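Local coordinates for transposon Tn7 transposition protein TnsA (Escherichia coli, PDB 1T0F) that cuts the 5' DNA strands at the ends of transposon Tn7, acting with TnsB as the two-part transposase, at residues Phe127-Leu140 with Trp156-Lys169. Residues are numbered along the deposited sequence; the frame is centred on the assembly and turned at random.
Sequences FEQFAIQVKPAAAL and WQQKQIPWFIFTDK. With MG (magnesium ion), chain E.
Ala131 and Trp163 pair across parallel strands 129-134 and 163-166, whose segment axes approach to 4.7 Å. Five backbone hydrogen bonds zip the strands together, from Ala131 N to Pro162 O at one end to Lys135 N to Phe166 O at the other. The Ala131 methyl lies over the five-membered ring of Trp156, a CH-pi contact with CB 3.9 Å from the ring centroid, and also meets the edge of the Trp163 indole in its plane.

Gln133 can be followed outward. Its CB packs 3.8 Å from Trp163 NE1; CG continues anti to the backbone N (chi1 173°), and the bend at chi2 turns the amide toward the magnesium ion. There OE1 binds the metal at 2.5 Å, while NE2 donates to Glu152 of the intervening helix, which also receives a weak hydrogen bond from Trp163 NE1. Replacing Trp163 with an alanine would probably open a gap beside the Ala131 methyl, leave CB of Gln133 less firmly packed and cost Glu152 this weak bond. Val134 O, Asp117 and two waters are the other ligands; one water, 2.7 Å from Lys135 NZ, accepts a hydrogen bond from this active-site lysine.

On the opposite face, Ile132 CD1 reaches the Phe166 ring, 3.5 Å from CE1, and Phe164 points its edge at the face of Phe127, a T-shaped pair with planes at 72°. Beyond the strands, Asp168 OD1 accepts from Ala137 N.

Strand 129-134, helix 143-159 and strand 163-166 form a beta-alpha-beta unit of the restriction-enzyme-like PDDEXK nuclease fold, and Gln133-Val134-Lys135 probably corresponds to its (D/E)-X-K element, with glutamine in place of the acidic residue.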
ATOM      1  N   PHE A 127      -0.161 -14.933  -9.581  1.00 32.67           N
ATOM      2  CA  PHE A 127      -0.112 -15.174  -8.136  1.00 31.78           C
ATOM      3  C   PHE A 127      -1.486 -15.075  -7.481  1.00 31.50           C
ATOM      4  O   PHE A 127      -2.108 -14.018  -7.510  1.00 33.54           O
ATOM      5  CB  PHE A 127       0.821 -14.153  -7.469  1.00 30.96           C
ATOM      6  CG  PHE A 127       2.236 -14.219  -7.958  1.00 32.17           C
ATOM      7  CD1 PHE A 127       3.106 -15.198  -7.483  1.00 31.48           C
ATOM      8  CD2 PHE A 127       2.695 -13.325  -8.919  1.00 31.21           C
ATOM      9  CE1 PHE A 127       4.413 -15.284  -7.962  1.00 30.14           C
ATOM     10  CE2 PHE A 127       3.994 -13.403  -9.402  1.00 32.25           C
ATOM     11  CZ  PHE A 127       4.857 -14.385  -8.923  1.00 32.57           C
ATOM     12  N   GLU A 128      -1.945 -16.165  -6.873  1.00 30.14           N
ATOM     13  CA  GLU A 128      -3.246 -16.170  -6.213  1.00 29.87           C
ATOM     14  C   GLU A 128      -3.153 -15.422  -4.879  1.00 27.16           C
ATOM     15  O   GLU A 128      -4.144 -14.901  -4.364  1.00 23.57           O
ATOM     16  CB  GLU A 128      -3.722 -17.607  -5.997  1.00 32.75           C
ATOM     17  CG  GLU A 128      -2.989 -18.391  -4.915  1.00 40.51           C
ATOM     18  CD  GLU A 128      -3.333 -19.878  -4.944  1.00 46.49           C
ATOM     19  OE1 GLU A 128      -4.499 -20.213  -5.259  1.00 45.88           O
ATOM     20  OE2 GLU A 128      -2.444 -20.710  -4.643  1.00 47.92           O
ATOM     21  N   GLN A 129      -1.948 -15.371  -4.329  1.00 26.04           N
ATOM     22  CA  GLN A 129      -1.721 -14.662  -3.082  1.00 23.01           C
ATOM     23  C   GLN A 129      -0.254 -14.272  -3.006  1.00 20.80           C
ATOM     24  O   GLN A 129       0.624 -15.058  -3.360  1.00 18.58           O
ATOM     25  CB  GLN A 129      -2.077 -15.551  -1.891  1.00 26.51           C
ATOM     26  CG  GLN A 129      -2.352 -14.791  -0.605  1.00 31.74           C
ATOM     27  CD  GLN A 129      -2.906 -15.687   0.493  1.00 34.92           C
ATOM     28  OE1 GLN A 129      -3.656 -15.237   1.361  1.00 34.99           O
ATOM     29  NE2 GLN A 129      -2.531 -16.960   0.461  1.00 35.51           N
ATOM     30  N   PHE A 130       0.015 -13.049  -2.577  1.00 20.39           N
ATOM     31  CA  PHE A 130       1.397 -12.621  -2.428  1.00 20.57           C
ATOM     32  C   PHE A 130       1.452 -11.525  -1.392  1.00 18.43           C
ATOM     33  O   PHE A 130       0.449 -10.873  -1.117  1.00 18.22           O
ATOM     34  CB  PHE A 130       2.004 -12.162  -3.767  1.00 18.89           C
ATOM     35  CG  PHE A 130       1.337 -10.964  -4.382  1.00 21.25           C
ATOM     36  CD1 PHE A 130       1.660  -9.673  -3.964  1.00 20.60           C
ATOM     37  CD2 PHE A 130       0.405 -11.121  -5.409  1.00 22.83           C
ATOM     38  CE1 PHE A 130       1.074  -8.556  -4.554  1.00 20.97           C
ATOM     39  CE2 PHE A 130      -0.189 -10.011  -6.010  1.00 20.83           C
ATOM     40  CZ  PHE A 130       0.147  -8.723  -5.580  1.00 20.53           C
ATOM     41  N   ALA A 131       2.623 -11.354  -0.790  1.00 17.82           N
ATOM     42  CA  ALA A 131       2.793 -10.336   0.233  1.00 18.54           C
ATOM     43  C   ALA A 131       3.814  -9.306  -0.217  1.00 18.69           C
ATOM     44  O   ALA A 131       4.731  -9.617  -0.975  1.00 19.15           O
ATOM     45  CB  ALA A 131       3.240 -10.993   1.556  1.00 16.78           C
ATOM     46  N   ILE A 132       3.644  -8.074   0.254  1.00 19.71           N
ATOM     47  CA  ILE A 132       4.545  -6.987  -0.101  1.00 18.91           C
ATOM     48  C   ILE A 132       4.968  -6.149   1.100  1.00 19.34           C
ATOM     49  O   ILE A 132       4.139  -5.794   1.943  1.00 17.30           O
ATOM     50  CB  ILE A 132       3.880  -6.002  -1.110  1.00 21.11           C
ATOM     51  CG1 ILE A 132       3.649  -6.686  -2.460  1.00 22.58           C
ATOM     52  CG2 ILE A 132       4.759  -4.754  -1.289  1.00 20.55           C
ATOM     53  CD1 ILE A 132       3.122  -5.744  -3.529  1.00 27.68           C
ATOM     54  N   GLN A 133       6.265  -5.858   1.184  1.00 18.02           N
ATOM     55  CA  GLN A 133       6.780  -4.959   2.210  1.00 17.64           C
ATOM     56  C   GLN A 133       7.290  -3.766   1.387  1.00 18.27           C
ATOM     57  O   GLN A 133       8.012  -3.939   0.400  1.00 18.24           O
ATOM     58  CB  GLN A 133       7.941  -5.580   3.005  1.00 18.92           C
ATOM     59  CG  GLN A 133       8.598  -4.585   3.978  1.00 19.92           C
ATOM     60  CD  GLN A 133       7.684  -4.137   5.114  1.00 22.28           C
ATOM     61  OE1 GLN A 133       7.851  -3.046   5.670  1.00 24.21           O
ATOM     62  NE2 GLN A 133       6.729  -4.981   5.478  1.00 20.48           N
ATOM     63  N   VAL A 134       6.887  -2.569   1.788  1.00 17.19           N
ATOM     64  CA  VAL A 134       7.253  -1.327   1.119  1.00 20.98           C
ATOM     65  C   VAL A 134       8.406  -0.639   1.870  1.00 22.07           C
ATOM     66  O   VAL A 134       8.344  -0.476   3.080  1.00 20.96           O
ATOM     67  CB  VAL A 134       6.018  -0.414   1.086  1.00 22.81           C
ATOM     68  CG1 VAL A 134       6.369   0.925   0.576  1.00 26.49           C
ATOM     69  CG2 VAL A 134       4.931  -1.058   0.230  1.00 22.09           C
ATOM     70  N   LYS A 135       9.456  -0.245   1.155  1.00 19.86           N
ATOM     71  CA  LYS A 135      10.604   0.408   1.790  1.00 21.42           C
ATOM     72  C   LYS A 135      11.239   1.469   0.915  1.00 23.70           C
ATOM     73  O   LYS A 135      11.249   1.341  -0.308  1.00 23.42           O
ATOM     74  CB  LYS A 135      11.718  -0.608   2.080  1.00 20.93           C
ATOM     75  CG  LYS A 135      11.454  -1.614   3.186  1.00 22.48           C
ATOM     76  CD  LYS A 135      11.361  -0.931   4.537  1.00 25.44           C
ATOM     77  CE  LYS A 135      11.130  -1.956   5.638  1.00 26.17           C
ATOM     78  NZ  LYS A 135      10.873  -1.309   6.956  1.00 27.22           N
ATOM     79  N   PRO A 136      11.753   2.550   1.528  1.00 24.53           N
ATOM     80  CA  PRO A 136      12.403   3.569   0.705  1.00 25.01           C
ATOM     81  C   PRO A 136      13.637   2.805   0.231  1.00 23.17           C
ATOM     82  O   PRO A 136      14.177   1.995   0.981  1.00 22.80           O
ATOM     83  CB  PRO A 136      12.774   4.649   1.717  1.00 26.17           C
ATOM     84  CG  PRO A 136      11.690   4.535   2.739  1.00 28.35           C
ATOM     85  CD  PRO A 136      11.541   3.038   2.901  1.00 25.92           C
ATOM     86  N   ALA A 137      14.083   3.033  -0.998  1.00 23.43           N
ATOM     87  CA  ALA A 137      15.245   2.312  -1.498  1.00 21.70           C
ATOM     88  C   ALA A 137      16.474   2.503  -0.610  1.00 21.49           C
ATOM     89  O   ALA A 137      17.246   1.576  -0.408  1.00 21.26           O
ATOM     90  CB  ALA A 137      15.561   2.757  -2.923  1.00 22.81           C
ATOM     91  N   ALA A 138      16.645   3.712  -0.093  1.00 22.00           N
ATOM     92  CA  ALA A 138      17.796   4.027   0.751  1.00 25.82           C
ATOM     93  C   ALA A 138      17.822   3.174   2.013  1.00 26.77           C
ATOM     94  O   ALA A 138      18.890   2.904   2.567  1.00 27.41           O
ATOM     95  CB  ALA A 138      17.778   5.496   1.121  1.00 28.47           C
ATOM     96  N   ALA A 139      16.644   2.745   2.457  1.00 24.80           N
ATOM     97  CA  ALA A 139      16.534   1.927   3.658  1.00 24.03           C
ATOM     98  C   ALA A 139      17.160   0.553   3.494  1.00 23.41           C
ATOM     99  O   ALA A 139      17.490  -0.111   4.484  1.00 23.01           O
ATOM    100  CB  ALA A 139      15.064   1.785   4.057  1.00 25.92           C
ATOM    101  N   LEU A 140      17.335   0.116   2.250  1.00 20.68           N
ATOM    102  CA  LEU A 140      17.913  -1.192   2.002  1.00 20.84           C
ATOM    103  C   LEU A 140      19.413  -1.244   2.299  1.00 22.20           C
ATOM    104  O   LEU A 140      20.021  -2.307   2.257  1.00 23.46           O
ATOM    105  CB  LEU A 140      17.632  -1.620   0.561  1.00 21.25           C
ATOM    106  CG  LEU A 140      16.136  -1.613   0.216  1.00 21.20           C
ATOM    107  CD1 LEU A 140      15.953  -1.988  -1.248  1.00 21.82           C
ATOM    108  CD2 LEU A 140      15.379  -2.588   1.123  1.00 21.53           C
ATOM    109  N   TRP A 156       7.260 -15.570   5.477  1.00 20.26           N
ATOM    110  CA  TRP A 156       6.449 -15.926   4.317  1.00 20.29           C
ATOM    111  C   TRP A 156       6.988 -17.140   3.562  1.00 21.10           C
ATOM    112  O   TRP A 156       6.214 -17.909   2.981  1.00 21.92           O
ATOM    113  CB  TRP A 156       6.307 -14.710   3.405  1.00 18.13           C
ATOM    114  CG  TRP A 156       5.494 -13.649   4.059  1.00 18.64           C
ATOM    115  CD1 TRP A 156       5.930 -12.446   4.518  1.00 17.86           C
ATOM    116  CD2 TRP A 156       4.100 -13.722   4.379  1.00 21.96           C
ATOM    117  NE1 TRP A 156       4.896 -11.757   5.107  1.00 19.72           N
ATOM    118  CE2 TRP A 156       3.761 -12.520   5.036  1.00 20.93           C
ATOM    119  CE3 TRP A 156       3.105 -14.689   4.177  1.00 22.29           C
ATOM    120  CZ2 TRP A 156       2.470 -12.255   5.494  1.00 21.49           C
ATOM    121  CZ3 TRP A 156       1.822 -14.425   4.634  1.00 23.73           C
ATOM    122  CH2 TRP A 156       1.515 -13.217   5.285  1.00 22.61           C
ATOM    123  N   GLN A 157       8.304 -17.333   3.566  1.00 20.76           N
ATOM    124  CA  GLN A 157       8.857 -18.503   2.893  1.00 25.26           C
ATOM    125  C   GLN A 157       8.313 -19.746   3.590  1.00 27.17           C
ATOM    126  O   GLN A 157       7.967 -20.741   2.947  1.00 26.43           O
ATOM    127  CB  GLN A 157      10.383 -18.507   2.958  1.00 29.00           C
ATOM    128  CG  GLN A 157      10.983 -19.840   2.545  1.00 34.33           C
ATOM    129  CD  GLN A 157      12.490 -19.850   2.609  1.00 38.91           C
ATOM    130  OE1 GLN A 157      13.162 -19.265   1.761  1.00 41.05           O
ATOM    131  NE2 GLN A 157      13.033 -20.513   3.620  1.00 41.30           N
ATOM    132  N   GLN A 158       8.235 -19.668   4.913  1.00 27.38           N
ATOM    133  CA  GLN A 158       7.721 -20.754   5.744  1.00 29.47           C
ATOM    134  C   GLN A 158       6.262 -21.046   5.366  1.00 28.75           C
ATOM    135  O   GLN A 158       5.847 -22.202   5.314  1.00 27.43           O
ATOM    136  CB  GLN A 158       7.808 -20.333   7.211  1.00 32.80           C
ATOM    137  CG  GLN A 158       7.735 -21.451   8.227  1.00 39.85           C
ATOM    138  CD  GLN A 158       7.981 -20.935   9.637  1.00 44.06           C
ATOM    139  OE1 GLN A 158       7.067 -20.437  10.299  1.00 47.17           O
ATOM    140  NE2 GLN A 158       9.227 -21.031  10.093  1.00 44.00           N
ATOM    141  N   LYS A 159       5.499 -19.988   5.097  1.00 28.04           N
ATOM    142  CA  LYS A 159       4.085 -20.104   4.725  1.00 27.56           C
ATOM    143  C   LYS A 159       3.896 -20.453   3.243  1.00 26.74           C
ATOM    144  O   LYS A 159       2.770 -20.669   2.786  1.00 24.63           O
ATOM    145  CB  LYS A 159       3.356 -18.789   5.013  1.00 30.20           C
ATOM    146  CG  LYS A 159       3.359 -18.348   6.471  1.00 34.68           C
ATOM    147  CD  LYS A 159       2.531 -19.274   7.333  1.00 40.09           C
ATOM    148  CE  LYS A 159       2.431 -18.750   8.756  1.00 43.22           C
ATOM    149  NZ  LYS A 159       3.769 -18.611   9.401  1.00 46.51           N
ATOM    150  N   GLN A 160       4.998 -20.492   2.502  1.00 24.59           N
ATOM    151  CA  GLN A 160       4.976 -20.807   1.079  1.00 25.10           C
ATOM    152  C   GLN A 160       4.176 -19.784   0.265  1.00 24.76           C
ATOM    153  O   GLN A 160       3.553 -20.104  -0.755  1.00 20.92           O
ATOM    154  CB  GLN A 160       4.437 -22.225   0.876  1.00 27.84           C
ATOM    155  CG  GLN A 160       5.274 -23.272   1.605  1.00 33.25           C
ATOM    156  CD  GLN A 160       4.853 -24.692   1.287  1.00 39.80           C
ATOM    157  OE1 GLN A 160       4.923 -25.132   0.139  1.00 40.94           O
ATOM    158  NE2 GLN A 160       4.413 -25.422   2.308  1.00 43.25           N
ATOM    159  N   ILE A 161       4.214 -18.539   0.725  1.00 21.75           N
ATOM    160  CA  ILE A 161       3.528 -17.444   0.054  1.00 22.83           C
ATOM    161  C   ILE A 161       4.583 -16.483  -0.494  1.00 23.83           C
ATOM    162  O   ILE A 161       5.444 -16.011   0.248  1.00 22.64           O
ATOM    163  CB  ILE A 161       2.603 -16.687   1.030  1.00 24.01           C
ATOM    164  CG1 ILE A 161       1.442 -17.605   1.450  1.00 26.49           C
ATOM    165  CG2 ILE A 161       2.087 -15.404   0.383  1.00 23.23           C
ATOM    166  CD1 ILE A 161       0.531 -17.001   2.494  1.00 31.61           C
ATOM    167  N   PRO A 162       4.528 -16.182  -1.804  1.00 23.59           N
ATOM    168  CA  PRO A 162       5.500 -15.269  -2.418  1.00 21.73           C
ATOM    169  C   PRO A 162       5.531 -13.922  -1.705  1.00 19.40           C
ATOM    170  O   PRO A 162       4.486 -13.347  -1.390  1.00 19.23           O
ATOM    171  CB  PRO A 162       4.999 -15.136  -3.859  1.00 22.90           C
ATOM    172  CG  PRO A 162       4.297 -16.445  -4.099  1.00 24.66           C
ATOM    173  CD  PRO A 162       3.548 -16.655  -2.798  1.00 23.28           C
ATOM    174  N   TRP A 163       6.734 -13.417  -1.463  1.00 20.08           N
ATOM    175  CA  TRP A 163       6.912 -12.140  -0.776  1.00 19.24           C
ATOM    176  C   TRP A 163       7.900 -11.298  -1.562  1.00 18.54           C
ATOM    177  O   TRP A 163       8.925 -11.814  -2.023  1.00 18.88           O
ATOM    178  CB  TRP A 163       7.460 -12.388   0.633  1.00 20.80           C
ATOM    179  CG  TRP A 163       7.818 -11.151   1.390  1.00 19.09           C
ATOM    180  CD1 TRP A 163       6.972 -10.333   2.078  1.00 20.27           C
ATOM    181  CD2 TRP A 163       9.135 -10.620   1.579  1.00 19.36           C
ATOM    182  NE1 TRP A 163       7.683  -9.326   2.694  1.00 18.55           N
ATOM    183  CE2 TRP A 163       9.013  -9.481   2.400  1.00 17.93           C
ATOM    184  CE3 TRP A 163      10.407 -10.999   1.129  1.00 18.63           C
ATOM    185  CZ2 TRP A 163      10.118  -8.717   2.788  1.00 16.98           C
ATOM    186  CZ3 TRP A 163      11.507 -10.236   1.514  1.00 16.91           C
ATOM    187  CH2 TRP A 163      11.353  -9.111   2.334  1.00 17.51           C
ATOM    188  N   PHE A 164       7.593 -10.009  -1.705  1.00 17.07           N
ATOM    189  CA  PHE A 164       8.434  -9.077  -2.445  1.00 18.90           C
ATOM    190  C   PHE A 164       8.571  -7.750  -1.727  1.00 19.98           C
ATOM    191  O   PHE A 164       7.735  -7.376  -0.899  1.00 19.85           O
ATOM    192  CB  PHE A 164       7.819  -8.774  -3.817  1.00 20.82           C
ATOM    193  CG  PHE A 164       7.528  -9.988  -4.629  1.00 20.52           C
ATOM    194  CD1 PHE A 164       8.513 -10.560  -5.423  1.00 20.38           C
ATOM    195  CD2 PHE A 164       6.270 -10.585  -4.575  1.00 21.01           C
ATOM    196  CE1 PHE A 164       8.255 -11.715  -6.154  1.00 23.69           C
ATOM    197  CE2 PHE A 164       5.997 -11.742  -5.300  1.00 19.55           C
ATOM    198  CZ  PHE A 164       6.989 -12.309  -6.090  1.00 19.95           C
ATOM    199  N   ILE A 165       9.620  -7.023  -2.081  1.00 17.86           N
ATOM    200  CA  ILE A 165       9.848  -5.700  -1.541  1.00 18.91           C
ATOM    201  C   ILE A 165       9.559  -4.704  -2.668  1.00 18.45           C
ATOM    202  O   ILE A 165       9.930  -4.934  -3.810  1.00 19.95           O
ATOM    203  CB  ILE A 165      11.306  -5.521  -1.091  1.00 17.15           C
ATOM    204  CG1 ILE A 165      11.590  -6.429   0.106  1.00 20.70           C
ATOM    205  CG2 ILE A 165      11.567  -4.057  -0.754  1.00 17.37           C
ATOM    206  CD1 ILE A 165      13.066  -6.560   0.411  1.00 21.71           C
ATOM    207  N   PHE A 166       8.871  -3.622  -2.339  1.00 19.24           N
ATOM    208  CA  PHE A 166       8.552  -2.570  -3.304  1.00 22.31           C
ATOM    209  C   PHE A 166       9.126  -1.262  -2.786  1.00 21.51           C
ATOM    210  O   PHE A 166       8.929  -0.922  -1.621  1.00 22.21           O
ATOM    211  CB  PHE A 166       7.032  -2.397  -3.444  1.00 25.72           C
ATOM    212  CG  PHE A 166       6.454  -3.026  -4.677  1.00 32.83           C
ATOM    213  CD1 PHE A 166       6.169  -4.390  -4.713  1.00 35.43           C
ATOM    214  CD2 PHE A 166       6.199  -2.254  -5.806  1.00 33.04           C
ATOM    215  CE1 PHE A 166       5.633  -4.981  -5.869  1.00 37.73           C
ATOM    216  CE2 PHE A 166       5.671  -2.824  -6.960  1.00 37.13           C
ATOM    217  CZ  PHE A 166       5.385  -4.194  -6.993  1.00 38.62           C
ATOM    218  N   THR A 167       9.831  -0.521  -3.638  1.00 21.71           N
ATOM    219  CA  THR A 167      10.382   0.769  -3.220  1.00 19.30           C
ATOM    220  C   THR A 167       9.845   1.872  -4.129  1.00 20.92           C
ATOM    221  O   THR A 167       9.097   1.605  -5.073  1.00 18.28           O
ATOM    222  CB  THR A 167      11.932   0.813  -3.299  1.00 19.36           C
ATOM    223  OG1 THR A 167      12.340   0.948  -4.664  1.00 19.12           O
ATOM    224  CG2 THR A 167      12.547  -0.455  -2.710  1.00 18.16           C
ATOM    225  N   ASP A 168      10.220   3.111  -3.830  1.00 22.80           N
ATOM    226  CA  ASP A 168       9.806   4.259  -4.630  1.00 25.36           C
ATOM    227  C   ASP A 168      10.251   4.095  -6.091  1.00 25.92           C
ATOM    228  O   ASP A 168       9.612   4.615  -7.009  1.00 24.04           O
ATOM    229  CB  ASP A 168      10.399   5.552  -4.040  1.00 31.23           C
ATOM    230  CG  ASP A 168      11.906   5.456  -3.785  1.00 36.05           C
ATOM    231  OD1 ASP A 168      12.323   4.642  -2.931  1.00 35.32           O
ATOM    232  OD2 ASP A 168      12.678   6.195  -4.438  1.00 38.51           O
ATOM    233  N   LYS A 169      11.333   3.352  -6.305  1.00 25.23           N
ATOM    234  CA  LYS A 169      11.847   3.141  -7.657  1.00 25.67           C
ATOM    235  C   LYS A 169      10.984   2.219  -8.523  1.00 24.96           C
ATOM    236  O   LYS A 169      11.170   2.154  -9.737  1.00 25.01           O
ATOM    237  CB  LYS A 169      13.276   2.598  -7.594  1.00 25.78           C
ATOM    238  CG  LYS A 169      14.292   3.628  -7.104  1.00 30.06           C
ATOM    239  CD  LYS A 169      15.688   3.026  -6.992  1.00 33.23           C
ATOM    240  CE  LYS A 169      16.719   4.094  -6.657  1.00 37.42           C
ATOM    241  NZ  LYS A 169      16.357   4.826  -5.411  1.00 41.07           N
TER
HETATM  242 MG    MG E1010       7.186  -0.724   5.137  1.00 30.08          MG
HETATM  243  O   HOH W   1       8.819   0.422   6.535  1.00 39.80           O
HETATM  244  O   HOH W   2       5.950   1.512   5.199  1.00 36.36           O